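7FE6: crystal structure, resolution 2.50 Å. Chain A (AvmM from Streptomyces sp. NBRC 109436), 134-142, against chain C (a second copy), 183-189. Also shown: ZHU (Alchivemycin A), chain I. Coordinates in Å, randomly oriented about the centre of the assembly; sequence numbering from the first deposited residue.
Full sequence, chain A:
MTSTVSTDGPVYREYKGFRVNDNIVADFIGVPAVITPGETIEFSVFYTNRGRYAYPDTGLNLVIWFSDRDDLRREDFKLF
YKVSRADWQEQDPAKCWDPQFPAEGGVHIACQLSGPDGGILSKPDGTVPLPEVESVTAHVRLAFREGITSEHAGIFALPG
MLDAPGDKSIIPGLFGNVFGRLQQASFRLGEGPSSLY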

# COMPACT_ATOMS: atom_id res chain seq x y z
N GLU A 134 -9.42 -0.91 15.04
CA GLU A 134 -8.12 -1.10 15.68
C GLU A 134 -7.19 -1.92 14.79
O GLU A 134 -7.61 -2.61 13.84
CB GLU A 134 -8.28 -1.77 17.04
CG GLU A 134 -9.18 -1.06 18.05
CD GLU A 134 -8.61 0.24 18.57
OE1 GLU A 134 -7.39 0.49 18.44
OE2 GLU A 134 -9.40 0.99 19.17
N SER A 135 -5.91 -1.91 15.15
CA SER A 135 -4.92 -2.59 14.32
C SER A 135 -3.78 -3.09 15.19
O SER A 135 -3.53 -2.56 16.28
CB SER A 135 -4.39 -1.67 13.19
OG SER A 135 -3.40 -0.78 13.66
N VAL A 136 -3.11 -4.14 14.69
CA VAL A 136 -1.94 -4.76 15.32
C VAL A 136 -0.80 -4.76 14.31
O VAL A 136 -1.01 -5.14 13.15
CB VAL A 136 -2.24 -6.20 15.81
CG1 VAL A 136 -0.97 -6.91 16.28
CG2 VAL A 136 -3.32 -6.21 16.90
N THR A 137 0.39 -4.38 14.74
CA THR A 137 1.54 -4.28 13.86
C THR A 137 2.59 -5.31 14.26
O THR A 137 2.86 -5.50 15.46
CB THR A 137 2.19 -2.88 13.94
OG1 THR A 137 1.33 -1.89 13.37
CG2 THR A 137 3.57 -2.85 13.25
N ALA A 138 3.21 -5.93 13.26
CA ALA A 138 4.46 -6.64 13.45
C ALA A 138 5.53 -5.84 12.73
O ALA A 138 5.38 -5.52 11.55
CB ALA A 138 4.39 -8.07 12.91
N HIS A 139 6.58 -5.47 13.45
CA HIS A 139 7.81 -5.02 12.81
C HIS A 139 8.64 -6.27 12.52
O HIS A 139 8.78 -7.13 13.39
CB HIS A 139 8.55 -4.05 13.73
CG HIS A 139 7.78 -2.82 14.08
ND1 HIS A 139 7.97 -1.61 13.44
CD2 HIS A 139 6.79 -2.61 14.99
CE1 HIS A 139 7.15 -0.70 13.96
NE2 HIS A 139 6.43 -1.29 14.90
N VAL A 140 9.17 -6.39 11.30
CA VAL A 140 9.73 -7.67 10.87
C VAL A 140 11.14 -7.46 10.32
O VAL A 140 11.34 -6.62 9.43
CB VAL A 140 8.85 -8.34 9.80
CG1 VAL A 140 9.40 -9.71 9.50
CG2 VAL A 140 7.45 -8.42 10.24
N ARG A 141 12.10 -8.25 10.80
CA ARG A 141 13.45 -8.25 10.27
C ARG A 141 13.70 -9.58 9.57
O ARG A 141 13.57 -10.66 10.19
CB ARG A 141 14.48 -8.01 11.37
CG ARG A 141 14.53 -6.58 11.86
CD ARG A 141 15.30 -6.45 13.18
NE ARG A 141 15.34 -5.08 13.64
CZ ARG A 141 15.61 -4.70 14.89
NH1 ARG A 141 15.85 -5.59 15.85
NH2 ARG A 141 15.60 -3.40 15.20
N LEU A 142 14.10 -9.50 8.30
CA LEU A 142 14.15 -10.66 7.42
C LEU A 142 15.46 -10.64 6.65
O LEU A 142 15.91 -9.59 6.19
CB LEU A 142 12.99 -10.66 6.44
CG LEU A 142 12.96 -11.79 5.42
CD1 LEU A 142 12.90 -13.14 6.12
CD2 LEU A 142 11.77 -11.61 4.50
N GLN C 183 -5.75 5.61 7.44
CA GLN C 183 -4.73 4.76 6.88
C GLN C 183 -3.45 4.90 7.69
O GLN C 183 -3.04 6.01 8.03
CB GLN C 183 -4.44 5.08 5.42
CG GLN C 183 -3.64 4.00 4.71
CD GLN C 183 -4.43 2.73 4.45
OE1 GLN C 183 -3.86 1.66 4.26
NE2 GLN C 183 -5.75 2.84 4.43
N GLN C 184 -2.78 3.78 7.90
CA GLN C 184 -1.66 3.68 8.82
C GLN C 184 -0.37 3.42 8.05
O GLN C 184 -0.38 2.82 6.97
CB GLN C 184 -1.95 2.57 9.82
CG GLN C 184 -0.92 2.31 10.89
CD GLN C 184 -1.42 1.23 11.86
OE1 GLN C 184 -2.60 0.83 11.84
NE2 GLN C 184 -0.52 0.75 12.72
N ALA C 185 0.74 3.90 8.60
CA ALA C 185 2.07 3.43 8.23
C ALA C 185 2.86 3.28 9.52
O ALA C 185 3.21 4.27 10.15
CB ALA C 185 2.76 4.37 7.24
N SER C 186 3.16 2.04 9.91
CA SER C 186 3.92 1.78 11.13
C SER C 186 5.41 1.84 10.84
O SER C 186 5.88 1.39 9.79
CB SER C 186 3.57 0.41 11.70
OG SER C 186 2.20 0.34 12.06
N PHE C 187 6.17 2.38 11.78
CA PHE C 187 7.60 2.51 11.58
C PHE C 187 8.25 2.54 12.96
O PHE C 187 7.56 2.64 13.98
CB PHE C 187 7.94 3.77 10.73
CG PHE C 187 7.64 5.09 11.41
CD1 PHE C 187 6.35 5.63 11.39
CD2 PHE C 187 8.63 5.79 12.08
CE1 PHE C 187 6.05 6.84 12.05
CE2 PHE C 187 8.35 7.01 12.72
CZ PHE C 187 7.06 7.52 12.71
N ARG C 188 9.57 2.43 12.98
CA ARG C 188 10.37 2.74 14.15
C ARG C 188 11.17 4.01 13.86
O ARG C 188 11.53 4.29 12.72
CB ARG C 188 11.35 1.62 14.52
CG ARG C 188 10.74 0.36 15.15
CD ARG C 188 11.82 -0.56 15.76
NE ARG C 188 12.87 -0.90 14.79
CZ ARG C 188 14.11 -0.41 14.80
NH1 ARG C 188 14.52 0.42 15.74
NH2 ARG C 188 14.96 -0.77 13.84
N LEU C 189 11.39 4.81 14.91
CA LEU C 189 12.27 5.97 14.88
C LEU C 189 13.48 5.59 15.73
O LEU C 189 13.40 5.55 16.96
CB LEU C 189 11.56 7.22 15.39
CG LEU C 189 12.41 8.48 15.58
CD1 LEU C 189 13.13 8.79 14.27
CD2 LEU C 189 11.55 9.64 15.99
C1 ZHU I . -5.89 2.77 10.16
C11 ZHU I . -4.59 7.07 16.86
C12 ZHU I . -4.00 7.09 15.45
C14 ZHU I . -5.52 9.07 15.41
C15 ZHU I . -6.48 9.84 14.89
C17 ZHU I . -7.27 12.19 15.26
C19 ZHU I . -9.65 12.14 14.82
C2 ZHU I . -5.74 2.91 11.65
C21 ZHU I . -11.69 10.99 13.97
C22 ZHU I . -11.78 10.23 15.29
C24 ZHU I . -9.63 11.32 16.11
C25 ZHU I . -8.60 10.16 16.02
C27 ZHU I . -8.42 7.80 17.24
C28 ZHU I . -11.35 10.32 17.75
C29 ZHU I . -12.34 10.17 12.87
C31 ZHU I . -8.12 2.73 11.67
C35 ZHU I . -4.59 3.97 19.14
C38 ZHU I . -8.50 5.40 18.08
C5 ZHU I . -7.36 4.21 14.65
C7 ZHU I . -6.83 3.54 16.97
C9 ZHU I . -5.03 4.96 18.06
N33 ZHU I . -8.17 5.52 16.66
O32 ZHU I . -6.02 2.22 14.46
O34 ZHU I . -4.46 3.39 16.30
O36 ZHU I . -8.41 9.86 18.36
O40 ZHU I . -9.00 7.35 19.71
O41 ZHU I . -7.80 7.18 14.92
O HOH W 1 -1.14 -1.27 14.84

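Two hydroxyl-centred hydrogen bonds hold the stretches together. S135(A) OG donates to Q184(C) OE1 at 2.6 Å, a short bond to the carbonyl end of an amide that reaches across on a fully extended side chain (chi1 and chi2 both t). One step along each alternating face, T137(A) OG1 and S186(C) OG lie 2.7 Å apart and share a hydrogen bond in which either could be the donor. The other end of the same amide ties the two bonds together: Q184(C) NE2 donates to S186(C) OG within its own strand at 2.8 Å. Water 1 closes the network, donating to S135(A) OG (2.6 Å), accepting from Q184(C) NE2 (3.0 Å) and hydrogen-bonding T137(A) OG1 (2.9 Å).

Farther along, hydrogen bonds across the stretches give way to packing, and H139(A) has the largest area covered by the other stretch. H139(A) presents its ring edge to a backbone carbonyl, with CE1 3.4 Å from F187(C) O, while its ND1 lies 3.8 Å from R188(C) CG, against the aliphatic part of the arginine. H139(A) NE2 is hydrogen-bonded elsewhere in the structure. Beyond it, R141(A) NH2 and R188(C) NH2 come within 3.0 Å, two donors of like charge that cannot bond to each other; the edge of the R141(A) guanidinium meets a face of that of R188(C). Both groups have hydrogen-bond partners outside this pairing, which can help offset the repulsion.

The backbones do not pair as neighbours in a sheet. The strand axes approach to 8.1 Å and cross at -47°, and the nearest CA atoms, those of T137(A) and S186(C), are 7.1 Å apart, so side chains fill the gap. S135(A), T137(A) and H139(A) point toward chain C, and Q184(C) and S186(C) point back; V136(A), A138(A) and A185(C) point away, as strand alternation requires. The two stretches together bury 325 Å².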